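Local coordinates for capsid protein VP1 (Trichodysplasia spinulosa-associated polyomavirus, PDB 6HKV) that binds sialylated glycan ligands, one site lying between neighbouring subunits, and probably builds the viral capsid from five-subunit capsomers, at residues Thr15-Tyr20 with Ile263-Arg268; Gln49-Ser54 with Tyr145-Lys150; His101-Arg106 with Val246-Asp251. All coordinates share one frame; numbering follows the deposited sequence.

Interaction 1: Thr15-Tyr20 with Ile263-Arg268; sequences TTIELY and ILLRKR. With MG (magnesium ion), chain N.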
loop_
_atom_site.group_PDB
_atom_site.type_symbol
_atom_site.label_atom_id
_atom_site.label_comp_id
_atom_site.label_asym_id
_atom_site.label_seq_id
_atom_site.Cartn_x
_atom_site.Cartn_y
_atom_site.Cartn_z
ATOM N N THR C 15 -5.257 -35.620 10.361
ATOM C CA THR C 15 -3.823 -35.728 10.494
ATOM C C THR C 15 -3.208 -34.367 10.155
ATOM O O THR C 15 -3.869 -33.525 9.560
ATOM C CB THR C 15 -3.257 -36.878 9.649
ATOM O OG1 THR C 15 -1.973 -37.209 10.141
ATOM C CG2 THR C 15 -3.122 -36.575 8.186
ATOM N N THR C 16 -1.978 -34.149 10.610
ATOM C CA THR C 16 -1.298 -32.867 10.337
ATOM C C THR C 16 0.084 -33.208 9.800
ATOM O O THR C 16 0.688 -34.204 10.186
ATOM C CB THR C 16 -1.229 -31.925 11.549
ATOM O OG1 THR C 16 -0.388 -32.536 12.511
ATOM C CG2 THR C 16 -2.563 -31.695 12.218
ATOM N N ILE C 17 0.549 -32.402 8.856
ATOM C CA ILE C 17 1.859 -32.556 8.283
ATOM C C ILE C 17 2.602 -31.242 8.539
ATOM O O ILE C 17 2.082 -30.175 8.219
ATOM C CB ILE C 17 1.761 -32.857 6.781
ATOM C CG1 ILE C 17 1.118 -34.230 6.510
ATOM C CG2 ILE C 17 3.118 -32.712 6.129
ATOM C CD1 ILE C 17 1.952 -35.409 6.914
ATOM N N GLU C 18 3.784 -31.354 9.121
ATOM C CA GLU C 18 4.610 -30.197 9.442
ATOM C C GLU C 18 5.930 -30.392 8.699
ATOM O O GLU C 18 6.529 -31.460 8.804
ATOM C CB GLU C 18 4.779 -30.121 10.959
ATOM C CG GLU C 18 5.525 -28.899 11.446
ATOM C CD GLU C 18 5.634 -28.788 12.946
ATOM O OE1 GLU C 18 5.222 -27.756 13.472
ATOM O OE2 GLU C 18 6.171 -29.716 13.563
ATOM N N LEU C 19 6.401 -29.384 7.977
ATOM C CA LEU C 19 7.699 -29.470 7.343
ATOM C C LEU C 19 8.246 -28.068 7.076
ATOM O O LEU C 19 7.535 -27.089 7.208
ATOM C CB LEU C 19 7.580 -30.233 6.028
ATOM C CG LEU C 19 6.878 -29.494 4.880
ATOM C CD1 LEU C 19 7.407 -29.919 3.548
ATOM C CD2 LEU C 19 5.410 -29.761 4.886
ATOM N N TYR C 20 9.512 -28.012 6.671
ATOM C CA TYR C 20 10.077 -26.815 6.086
ATOM C C TYR C 20 10.725 -27.208 4.759
ATOM O O TYR C 20 11.077 -28.376 4.552
ATOM C CB TYR C 20 11.076 -26.137 7.027
ATOM C CG TYR C 20 12.261 -27.000 7.358
ATOM C CD1 TYR C 20 13.389 -27.039 6.548
ATOM C CD2 TYR C 20 12.228 -27.823 8.470
ATOM C CE1 TYR C 20 14.453 -27.879 6.847
ATOM C CE2 TYR C 20 13.293 -28.651 8.792
ATOM C CZ TYR C 20 14.407 -28.675 7.978
ATOM O OH TYR C 20 15.457 -29.505 8.287
ATOM N N ILE C 263 0.122 -28.249 7.768
ATOM C CA ILE C 263 -1.051 -28.540 6.965
ATOM C C ILE C 263 -1.973 -29.502 7.716
ATOM O O ILE C 263 -1.519 -30.547 8.192
ATOM C CB ILE C 263 -0.633 -29.120 5.592
ATOM C CG1 ILE C 263 0.272 -28.139 4.861
ATOM C CG2 ILE C 263 -1.852 -29.486 4.761
ATOM C CD1 ILE C 263 1.206 -28.692 3.879
ATOM N N LEU C 264 -3.247 -29.128 7.813
ATOM C CA LEU C 264 -4.256 -29.967 8.436
ATOM C C LEU C 264 -5.034 -30.706 7.348
ATOM O O LEU C 264 -5.458 -30.078 6.360
ATOM C CB LEU C 264 -5.181 -29.043 9.244
ATOM C CG LEU C 264 -6.382 -29.742 9.889
ATOM C CD1 LEU C 264 -5.977 -30.748 11.000
ATOM C CD2 LEU C 264 -7.313 -28.667 10.435
ATOM N N LEU C 265 -5.182 -32.023 7.500
ATOM C CA LEU C 265 -5.912 -32.839 6.531
ATOM C C LEU C 265 -6.965 -33.681 7.243
ATOM O O LEU C 265 -6.830 -33.996 8.451
ATOM C CB LEU C 265 -4.951 -33.754 5.773
ATOM C CG LEU C 265 -3.798 -33.055 5.048
ATOM C CD1 LEU C 265 -2.505 -33.162 5.847
ATOM C CD2 LEU C 265 -3.653 -33.689 3.664
ATOM N N ARG C 266 -8.034 -33.994 6.501
ATOM C CA ARG C 266 -9.143 -34.788 7.033
ATOM C C ARG C 266 -9.511 -35.849 5.995
ATOM O O ARG C 266 -9.253 -35.717 4.813
ATOM C CB ARG C 266 -10.343 -33.891 7.342
ATOM C CG ARG C 266 -11.025 -33.331 6.090
ATOM C CD ARG C 266 -12.081 -32.316 6.442
ATOM N NE ARG C 266 -12.641 -31.672 5.266
ATOM C CZ ARG C 266 -13.387 -30.572 5.284
ATOM N NH1 ARG C 266 -13.707 -30.026 6.447
ATOM N NH2 ARG C 266 -13.772 -30.018 4.134
ATOM N N LYS C 267 -10.114 -36.947 6.459
ATOM C CA LYS C 267 -10.521 -38.034 5.592
ATOM C C LYS C 267 -11.847 -37.662 4.944
ATOM O O LYS C 267 -12.772 -37.203 5.612
ATOM C CB LYS C 267 -10.661 -39.341 6.370
ATOM C CG LYS C 267 -9.375 -39.966 6.832
ATOM C CD LYS C 267 -9.606 -41.315 7.530
ATOM C CE LYS C 267 -8.304 -41.949 7.968
ATOM N NZ LYS C 267 -8.532 -43.366 8.324
ATOM N N ARG C 268 -11.903 -37.863 3.627
ATOM C CA ARG C 268 -13.051 -37.551 2.815
ATOM C C ARG C 268 -13.413 -38.785 1.987
ATOM O O ARG C 268 -12.581 -39.377 1.334
ATOM C CB ARG C 268 -12.722 -36.384 1.875
ATOM C CG ARG C 268 -13.764 -36.086 0.812
ATOM C CD ARG C 268 -14.979 -35.358 1.383
ATOM N NE ARG C 268 -14.730 -33.935 1.558
ATOM C CZ ARG C 268 -15.656 -32.981 1.514
ATOM N NH1 ARG C 268 -15.306 -31.720 1.552
ATOM N NH2 ARG C 268 -16.936 -33.283 1.370
HETATM MG MG MG N . 4.784 -27.327 15.910
HETATM O O HOH W 1 4.385 -24.853 15.668
HETATM O O HOH W 2 4.342 -26.827 18.207
HETATM O O HOH W 3 2.604 -27.606 15.591
#
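The carbonyl oxygens of T15 and L265 stand only 3.2 Å apart, T15 O to L265 O, although both are acceptors; each is answered by an amide of the opposing residue. T15 and L265 form an antiparallel hydrogen-bonded pair, and L265 N gives the straighter bond to T15 O (2.9 Å, 169°), whereas T15 N meets L265 O tilted from the carbonyl plane. Two residues further along, I17 and I263 repeat the pattern, I263 N reaching I17 O at 2.8 Å. The intervening T16 and L264 are a non-hydrogen-bonded pair, where T16 CA sends a CH...O contact to I263 O at 3.2 Å.

Side chains alternate across the sheet. On the face of T15, I17, I263 and L265, the T15 methyl CG2 lies alongside L265 CB, both side chains pointing the same way, and L265 CD1 reaches over to I17 CG1 at 3.8 Å. L234 and V236 of strand 233-246 cover the isoleucines here. On the other face L264 holds CG trans to the backbone N (chi1 175°), and a turn at chi2 brings CD1 onto T16 CG2 at 3.7 Å. E18, also on that side, binds magnesium through OE1 (2.5 Å), with three waters and S188 O of a second subunit as further ligands, thereby linking two subunits through the metal.

L264 and R266 also bond through their backbones to strand 78-91, so 252-271 runs between that strand and 4-21. This pairing of the N- and C-terminal strands is consistent with the pairing of the first and last strands in the viral jelly-roll beta-sandwich.

Interaction 2: Gln49-Ser54 with Tyr145-Lys150; sequences QDKPTS and YSANDK. With GXB (Sialylated precision glycomacromolecule), chain M.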
loop_
_atom_site.group_PDB
_atom_site.type_symbol
_atom_site.label_atom_id
_atom_site.label_comp_id
_atom_site.label_asym_id
_atom_site.label_seq_id
_atom_site.Cartn_x
_atom_site.Cartn_y
_atom_site.Cartn_z
ATOM N N GLN C 49 23.197 -15.448 -27.136
ATOM C CA GLN C 49 24.298 -16.004 -26.335
ATOM C C GLN C 49 23.971 -15.824 -24.842
ATOM O O GLN C 49 24.762 -15.281 -24.076
ATOM C CB GLN C 49 25.631 -15.320 -26.680
ATOM C CG GLN C 49 26.084 -15.516 -28.122
ATOM N N ASP C 50 22.779 -16.276 -24.457
ATOM C CA ASP C 50 22.243 -16.113 -23.117
ATOM C C ASP C 50 22.289 -17.481 -22.441
ATOM O O ASP C 50 21.388 -18.294 -22.591
ATOM C CB ASP C 50 20.847 -15.496 -23.186
ATOM C CG ASP C 50 20.248 -15.129 -21.823
ATOM O OD1 ASP C 50 20.872 -15.470 -20.816
ATOM O OD2 ASP C 50 19.167 -14.495 -21.823
ATOM N N LYS C 51 23.386 -17.717 -21.711
ATOM C CA LYS C 51 23.710 -18.993 -21.139
ATOM C C LYS C 51 24.063 -18.791 -19.676
ATOM O O LYS C 51 25.217 -18.532 -19.318
ATOM C CB LYS C 51 24.876 -19.652 -21.881
ATOM C CG LYS C 51 25.234 -21.050 -21.381
ATOM C CD LYS C 51 26.359 -21.718 -22.183
ATOM C CE LYS C 51 26.645 -23.116 -21.696
ATOM N NZ LYS C 51 27.602 -23.803 -22.596
ATOM N N PRO C 52 23.077 -18.852 -18.752
ATOM C CA PRO C 52 23.396 -18.667 -17.347
ATOM C C PRO C 52 24.442 -19.698 -16.882
ATOM O O PRO C 52 24.406 -20.882 -17.278
ATOM C CB PRO C 52 22.061 -18.865 -16.609
ATOM C CG PRO C 52 21.085 -19.405 -17.641
ATOM C CD PRO C 52 21.645 -19.034 -19.005
ATOM N N THR C 53 25.360 -19.242 -16.037
ATOM C CA THR C 53 26.309 -20.114 -15.404
ATOM C C THR C 53 25.585 -21.109 -14.502
ATOM O O THR C 53 24.436 -20.867 -14.052
ATOM C CB THR C 53 27.359 -19.313 -14.628
ATOM O OG1 THR C 53 26.730 -18.559 -13.592
ATOM C CG2 THR C 53 28.135 -18.379 -15.533
ATOM N N SER C 54 26.248 -22.223 -14.227
ATOM C CA SER C 54 25.707 -23.227 -13.345
ATOM C C SER C 54 25.554 -22.623 -11.953
ATOM O O SER C 54 26.517 -22.065 -11.397
ATOM C CB SER C 54 26.578 -24.460 -13.288
ATOM O OG SER C 54 25.939 -25.474 -12.527
ATOM N N TYR C 145 20.405 -23.518 -21.151
ATOM C CA TYR C 145 20.510 -24.045 -19.789
ATOM C C TYR C 145 21.582 -25.143 -19.678
ATOM O O TYR C 145 21.669 -25.819 -18.653
ATOM C CB TYR C 145 19.137 -24.571 -19.348
ATOM C CG TYR C 145 18.102 -23.476 -19.206
ATOM C CD1 TYR C 145 18.132 -22.608 -18.130
ATOM C CD2 TYR C 145 17.106 -23.294 -20.153
ATOM C CE1 TYR C 145 17.230 -21.555 -18.015
ATOM C CE2 TYR C 145 16.168 -22.283 -20.030
ATOM C CZ TYR C 145 16.235 -21.404 -18.948
ATOM O OH TYR C 145 15.327 -20.396 -18.840
ATOM N N SER C 146 22.417 -25.308 -20.716
ATOM C CA SER C 146 23.278 -26.495 -20.836
ATOM C C SER C 146 24.485 -26.440 -19.893
ATOM O O SER C 146 25.198 -27.423 -19.769
ATOM C CB SER C 146 23.707 -26.721 -22.272
ATOM O OG SER C 146 24.543 -25.673 -22.700
ATOM N N ALA C 147 24.723 -25.324 -19.203
ATOM C CA ALA C 147 25.761 -25.281 -18.171
ATOM C C ALA C 147 25.387 -26.154 -16.967
ATOM O O ALA C 147 26.237 -26.467 -16.160
ATOM C CB ALA C 147 26.023 -23.859 -17.750
ATOM N N ASN C 148 24.109 -26.519 -16.839
ATOM C CA ASN C 148 23.648 -27.327 -15.726
ATOM C C ASN C 148 22.610 -28.331 -16.231
ATOM O O ASN C 148 21.427 -28.018 -16.373
ATOM C CB ASN C 148 23.099 -26.465 -14.591
ATOM C CG ASN C 148 22.658 -27.291 -13.398
ATOM O OD1 ASN C 148 22.740 -28.518 -13.426
ATOM N ND2 ASN C 148 22.173 -26.626 -12.358
ATOM N N ASP C 149 23.064 -29.566 -16.471
ATOM C CA ASP C 149 22.203 -30.588 -17.070
ATOM C C ASP C 149 21.260 -31.192 -16.014
ATOM O O ASP C 149 20.456 -32.041 -16.355
ATOM C CB ASP C 149 23.024 -31.668 -17.786
ATOM C CG ASP C 149 23.983 -32.450 -16.901
ATOM O OD1 ASP C 149 23.752 -32.535 -15.675
ATOM O OD2 ASP C 149 24.954 -32.992 -17.453
ATOM N N LYS C 150 21.336 -30.755 -14.756
ATOM C CA LYS C 150 20.389 -31.223 -13.729
ATOM C C LYS C 150 19.082 -30.405 -13.779
ATOM O O LYS C 150 18.098 -30.794 -13.161
ATOM C CB LYS C 150 21.025 -31.176 -12.337
ATOM C CG LYS C 150 22.272 -32.046 -12.145
HETATM C CAE GXB M . 28.960 -14.835 -19.002
HETATM C CAH GXB M . 28.754 -13.343 -19.180
HETATM C CAJ GXB M . 29.432 -11.096 -18.227
HETATM O OAL GXB M . 32.129 -16.425 -19.699
HETATM N N26 GXB M . 35.263 -15.039 -22.073
HETATM C C27 GXB M . 34.135 -14.728 -21.446
HETATM C CAG GXB M . 24.261 -15.182 -19.151
HETATM C CAF GXB M . 25.535 -15.503 -19.953
HETATM O OAF GXB M . 25.495 -15.754 -21.042
HETATM N NAD GXB M . 26.686 -15.533 -19.146
HETATM C CAD GXB M . 28.021 -15.785 -19.663
HETATM C CAC GXB M . 28.460 -17.147 -19.282
HETATM C CAB GXB M . 29.844 -17.449 -19.632
HETATM C CAA GXB M . 30.840 -16.397 -19.102
HETATM O OAA GXB M . 30.266 -15.124 -19.474
HETATM C CAI GXB M . 29.872 -12.510 -18.515
HETATM O OAJ GXB M . 28.656 -11.123 -17.023
HETATM O OAI GXB M . 30.310 -13.136 -17.300
HETATM O OAH GXB M . 28.685 -13.180 -20.544
HETATM C CAK GXB M . 30.973 -16.511 -17.629
HETATM O OAM GXB M . 31.077 -17.593 -17.155
HETATM O OAK GXB M . 31.006 -15.566 -16.873
HETATM O OAC GXB M . 27.673 -18.101 -19.954
HETATM C CAL GXB M . 33.141 -15.676 -19.117
HETATM C C23 GXB M . 34.153 -15.554 -20.266
HETATM N N24 GXB M . 35.257 -16.243 -20.328
HETATM N N25 GXB M . 35.898 -15.925 -21.401
HETATM O O HOH W 4 25.995 -24.074 -24.933
HETATM O O HOH W 5 27.880 -26.158 -21.244
HETATM O O HOH W 6 23.265 -22.746 -18.875
HETATM O O HOH W 7 26.492 -27.900 -13.490
#
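A147 presses its methyl group against the chain at P52 and S54, while K51 reaches S146 along a flank bridged by waters. The close part is apolar atom against carbonyl: A147 CB sits 3.4 Å from P52 O, and S54 CB returns the contact at 3.5 Å from A147 O. One water is held within this packing, donating to P52 O and accepting from A147 N. Beside this, P52 CG approaches Y145 CD1 obliquely at 4.4 Å, the tyrosine being held at its hydroxyl by E181. A type I turn from Y145 to N148 presents A147, and N148 OD1 steadies its exit by taking K150 N in an Asx turn.

On the wet side the two segments are joined through solvent. K51, fully extended from chi1 (-177°) outward, lays CE 3.5 Å from S146 OG; its NZ gives hydrogen bonds to waters 4 and 5, which donate in turn to S146 OG and, weakly, to S146 O. S146 OG also pairs with D144. Water 7 joins S54 OG to A147 O.

The far side of K51 faces the glycan: its N donates to the acetamide oxygen OAF (3.0 Å, 168°) and its O accepts from hydroxyl OAC at 2.6 Å, a backbone grip that forms part of the sialic acid pocket.

Interaction 3: His101-Arg106 with Val246-Asp251; sequences HMATKR and VGKDGD. With GXB (Sialylated precision glycomacromolecule), chain P.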
loop_
_atom_site.group_PDB
_atom_site.type_symbol
_atom_site.label_atom_id
_atom_site.label_comp_id
_atom_site.label_asym_id
_atom_site.label_seq_id
_atom_site.Cartn_x
_atom_site.Cartn_y
_atom_site.Cartn_z
ATOM N N HIS C 101 26.670 -5.445 8.142
ATOM C CA HIS C 101 28.133 -5.499 8.347
ATOM C C HIS C 101 28.791 -6.601 7.511
ATOM O O HIS C 101 29.997 -6.861 7.673
ATOM C CB HIS C 101 28.466 -5.668 9.828
ATOM C CG HIS C 101 27.891 -6.891 10.455
ATOM N ND1 HIS C 101 28.359 -8.163 10.195
ATOM C CD2 HIS C 101 26.856 -7.030 11.309
ATOM C CE1 HIS C 101 27.641 -9.027 10.885
ATOM N NE2 HIS C 101 26.693 -8.364 11.561
ATOM N N MET C 102 28.036 -7.244 6.623
ATOM C CA MET C 102 28.604 -8.263 5.746
ATOM C C MET C 102 29.502 -7.588 4.708
ATOM O O MET C 102 29.458 -6.360 4.524
ATOM C CB MET C 102 27.512 -9.081 5.044
ATOM C CG MET C 102 26.810 -10.022 6.012
ATOM S SD MET C 102 25.634 -11.122 5.194
ATOM C CE MET C 102 24.409 -9.941 4.630
ATOM N N ALA C 103 30.365 -8.386 4.074
ATOM C CA ALA C 103 31.331 -7.836 3.097
ATOM C C ALA C 103 30.588 -7.471 1.809
ATOM O O ALA C 103 30.461 -8.293 0.894
ATOM C CB ALA C 103 32.430 -8.830 2.836
ATOM N N THR C 104 30.124 -6.214 1.758
ATOM C CA THR C 104 29.261 -5.715 0.703
ATOM C C THR C 104 29.717 -4.314 0.302
ATOM O O THR C 104 30.509 -3.672 1.026
ATOM C CB THR C 104 27.814 -5.641 1.203
ATOM O OG1 THR C 104 27.827 -4.870 2.402
ATOM C CG2 THR C 104 27.221 -7.005 1.481
ATOM N N LYS C 105 29.178 -3.826 -0.814
ATOM C CA LYS C 105 29.175 -2.414 -1.125
ATOM C C LYS C 105 28.590 -1.651 0.062
ATOM O O LYS C 105 27.789 -2.205 0.808
ATOM C CB LYS C 105 28.385 -2.147 -2.405
ATOM C CG LYS C 105 29.233 -2.065 -3.666
ATOM C CD LYS C 105 28.519 -1.390 -4.823
ATOM C CE LYS C 105 29.470 -0.604 -5.701
ATOM N NZ LYS C 105 30.141 0.500 -4.964
ATOM N N ARG C 106 29.001 -0.388 0.250
ATOM C CA ARG C 106 28.505 0.336 1.415
ATOM C C ARG C 106 28.132 1.769 1.030
ATOM O O ARG C 106 28.479 2.269 -0.025
ATOM C CB ARG C 106 29.486 0.203 2.585
ATOM C CG ARG C 106 30.807 0.914 2.426
ATOM C CD ARG C 106 31.755 0.521 3.562
ATOM N NE ARG C 106 31.338 1.063 4.848
ATOM C CZ ARG C 106 32.061 1.002 5.965
ATOM N NH1 ARG C 106 31.532 1.406 7.106
ATOM N NH2 ARG C 106 33.303 0.500 5.940
ATOM N N VAL C 246 24.887 -7.581 -2.454
ATOM C CA VAL C 246 25.746 -6.810 -3.326
ATOM C C VAL C 246 27.168 -6.842 -2.755
ATOM O O VAL C 246 27.443 -6.193 -1.767
ATOM C CB VAL C 246 25.257 -5.366 -3.473
ATOM C CG1 VAL C 246 26.132 -4.605 -4.459
ATOM C CG2 VAL C 246 23.799 -5.303 -3.899
ATOM N N GLY C 247 28.052 -7.590 -3.416
ATOM C CA GLY C 247 29.444 -7.684 -3.027
ATOM C C GLY C 247 30.179 -6.367 -3.211
ATOM O O GLY C 247 29.715 -5.462 -3.869
ATOM N N LYS C 248 31.379 -6.296 -2.621
ATOM C CA LYS C 248 32.228 -5.107 -2.617
ATOM C C LYS C 248 32.411 -4.535 -4.027
ATOM O O LYS C 248 32.399 -3.330 -4.210
ATOM C CB LYS C 248 33.611 -5.463 -2.060
ATOM C CG LYS C 248 33.598 -5.902 -0.607
ATOM C CD LYS C 248 34.082 -4.836 0.305
ATOM C CE LYS C 248 34.152 -5.287 1.749
ATOM N NZ LYS C 248 34.286 -4.130 2.658
ATOM N N ASP C 249 32.619 -5.401 -5.012
ATOM C CA ASP C 249 32.923 -4.952 -6.376
ATOM C C ASP C 249 31.651 -4.818 -7.217
ATOM O O ASP C 249 31.733 -4.516 -8.406
ATOM C CB ASP C 249 33.909 -5.903 -7.048
ATOM C CG ASP C 249 35.232 -5.971 -6.298
ATOM O OD1 ASP C 249 35.701 -4.911 -5.815
ATOM O OD2 ASP C 249 35.751 -7.089 -6.162
ATOM N N GLY C 250 30.471 -5.042 -6.623
ATOM C CA GLY C 250 29.220 -4.910 -7.359
ATOM C C GLY C 250 28.651 -6.233 -7.853
ATOM O O GLY C 250 27.584 -6.251 -8.443
ATOM N N ASP C 251 29.352 -7.338 -7.609
ATOM C CA ASP C 251 28.893 -8.691 -7.960
ATOM C C ASP C 251 27.662 -9.002 -7.096
ATOM O O ASP C 251 27.693 -8.715 -5.924
ATOM C CB ASP C 251 29.924 -9.784 -7.654
ATOM C CG ASP C 251 31.362 -9.342 -7.470
ATOM O OD1 ASP C 251 31.612 -8.699 -6.409
ATOM O OD2 ASP C 251 32.120 -9.489 -8.443
HETATM C CAE GXB P . 36.057 -3.528 11.029
HETATM C CAH GXB P . 35.789 -3.219 9.571
HETATM C CAJ GXB P . 35.518 -1.295 7.956
HETATM O OAL GXB P . 39.174 -3.044 12.921
HETATM N N26 GXB P . 40.890 -0.591 16.084
HETATM C C27 GXB P . 40.920 -1.570 15.180
HETATM C CAG GXB P . 32.338 -6.351 10.548
HETATM C CAF GXB P . 33.869 -6.396 10.671
HETATM O OAF GXB P . 34.498 -7.314 10.434
HETATM N NAD GXB P . 34.360 -5.188 11.192
HETATM C CAD GXB P . 35.763 -4.940 11.452
HETATM C CAC GXB P . 36.072 -5.147 12.914
HETATM C CAB GXB P . 37.411 -4.687 13.281
HETATM C CAA GXB P . 37.792 -3.269 12.779
HETATM O OAA GXB P . 37.399 -3.194 11.370
HETATM C CAI GXB P . 36.250 -1.818 9.166
HETATM O OAJ GXB P . 34.226 -0.833 8.346
HETATM O OAI GXB P . 36.010 -0.918 10.260
HETATM O OAH GXB P . 36.357 -4.226 8.799
HETATM C CAK GXB P . 37.067 -2.209 13.523
HETATM O OAM GXB P . 36.923 -2.295 14.701
HETATM O OAK GXB P . 36.621 -1.212 13.000
HETATM O OAC GXB P . 35.997 -6.503 13.338
HETATM C CAL GXB P . 39.748 -1.773 12.674
HETATM C C23 GXB P . 40.110 -1.123 14.060
HETATM N N24 GXB P . 39.710 0.058 14.452
HETATM N N25 GXB P . 40.166 0.354 15.636
HETATM O O HOH W 8 32.068 -8.958 -1.252
HETATM O O HOH W 9 32.636 -2.313 1.344
#
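K248 sets CG opposite its carbonyl carbon and beside the amide N (chi1 -64°), then bends at chi2 (-103°), which folds the aliphatic chain back over A103 and T104: CE comes to 4.0 Å from A103 CA and CD lies near T104 O. In K105 the CA-CB bond is turned off the usual staggered positions (chi1 -96°), which lays CG against the carbonyls of G247 and K248, 3.4 Å from G247 O; its chain passes across V246, CB facing V246 CG1 at 3.9 Å.

Between these two lysines the backbones meet directly. K105 N donates to V246 O at 3.1 Å, coming in tilted from the carbonyl plane, and the same oxygen is pressed by T104 CB at 3.0 Å, a tight fit that the T104 methyl CG2 extends. Water 8 widens the link by accepting from K248 N and donating to A103 O; water 9 lies between T104 O and K248 NZ, which has a further weak bond to A44 O of a second subunit.

Segment 246-251 is the tip of the hairpin joining strands 233-246 and 252-271: a type I turn from G247 to G250 followed by a G1 beta bulge. G250 N bonds to G247 O, G247 N to D251 O, and G250 has the positive phi that suits glycine at this place. The loop probably corresponds to HI of the jelly roll, packed on the DE loop.

R106, bent at chi3, carries its guanidinium out to the sialic acid, where NH2 donates to the terminal hydroxyl OAJ at 2.9 Å, the hydroxyl meeting the guanidinium edge-on, almost coplanar with it. G112 O takes NE of the same arginine and so helps fix its rotation. T42, V43 and K51 of the second subunit also hydrogen-bond to this ligand.

Interactions 2 and 3 supply complementary halves of one kind of glycan site, but on different subunits. Within a chain their centres lie 25 Å apart and their nearest atoms about 11 Å; across the subunit interface, D50 of 49-54 bonds to H101 of the neighbour's 101-106 segment, and the sugar held by K51 also receives that neighbour's R106. Interaction 1 is remote from both, its centre 38 Å from interaction 2 and 42 Å from interaction 3, on the opposite side of the chain's centre. It belongs to the sheet whose strand 252-271 begins beyond the hairpin of interaction 3, and its R268 lines a separate glycooligomer pocket with V4, L5, N6 and G224.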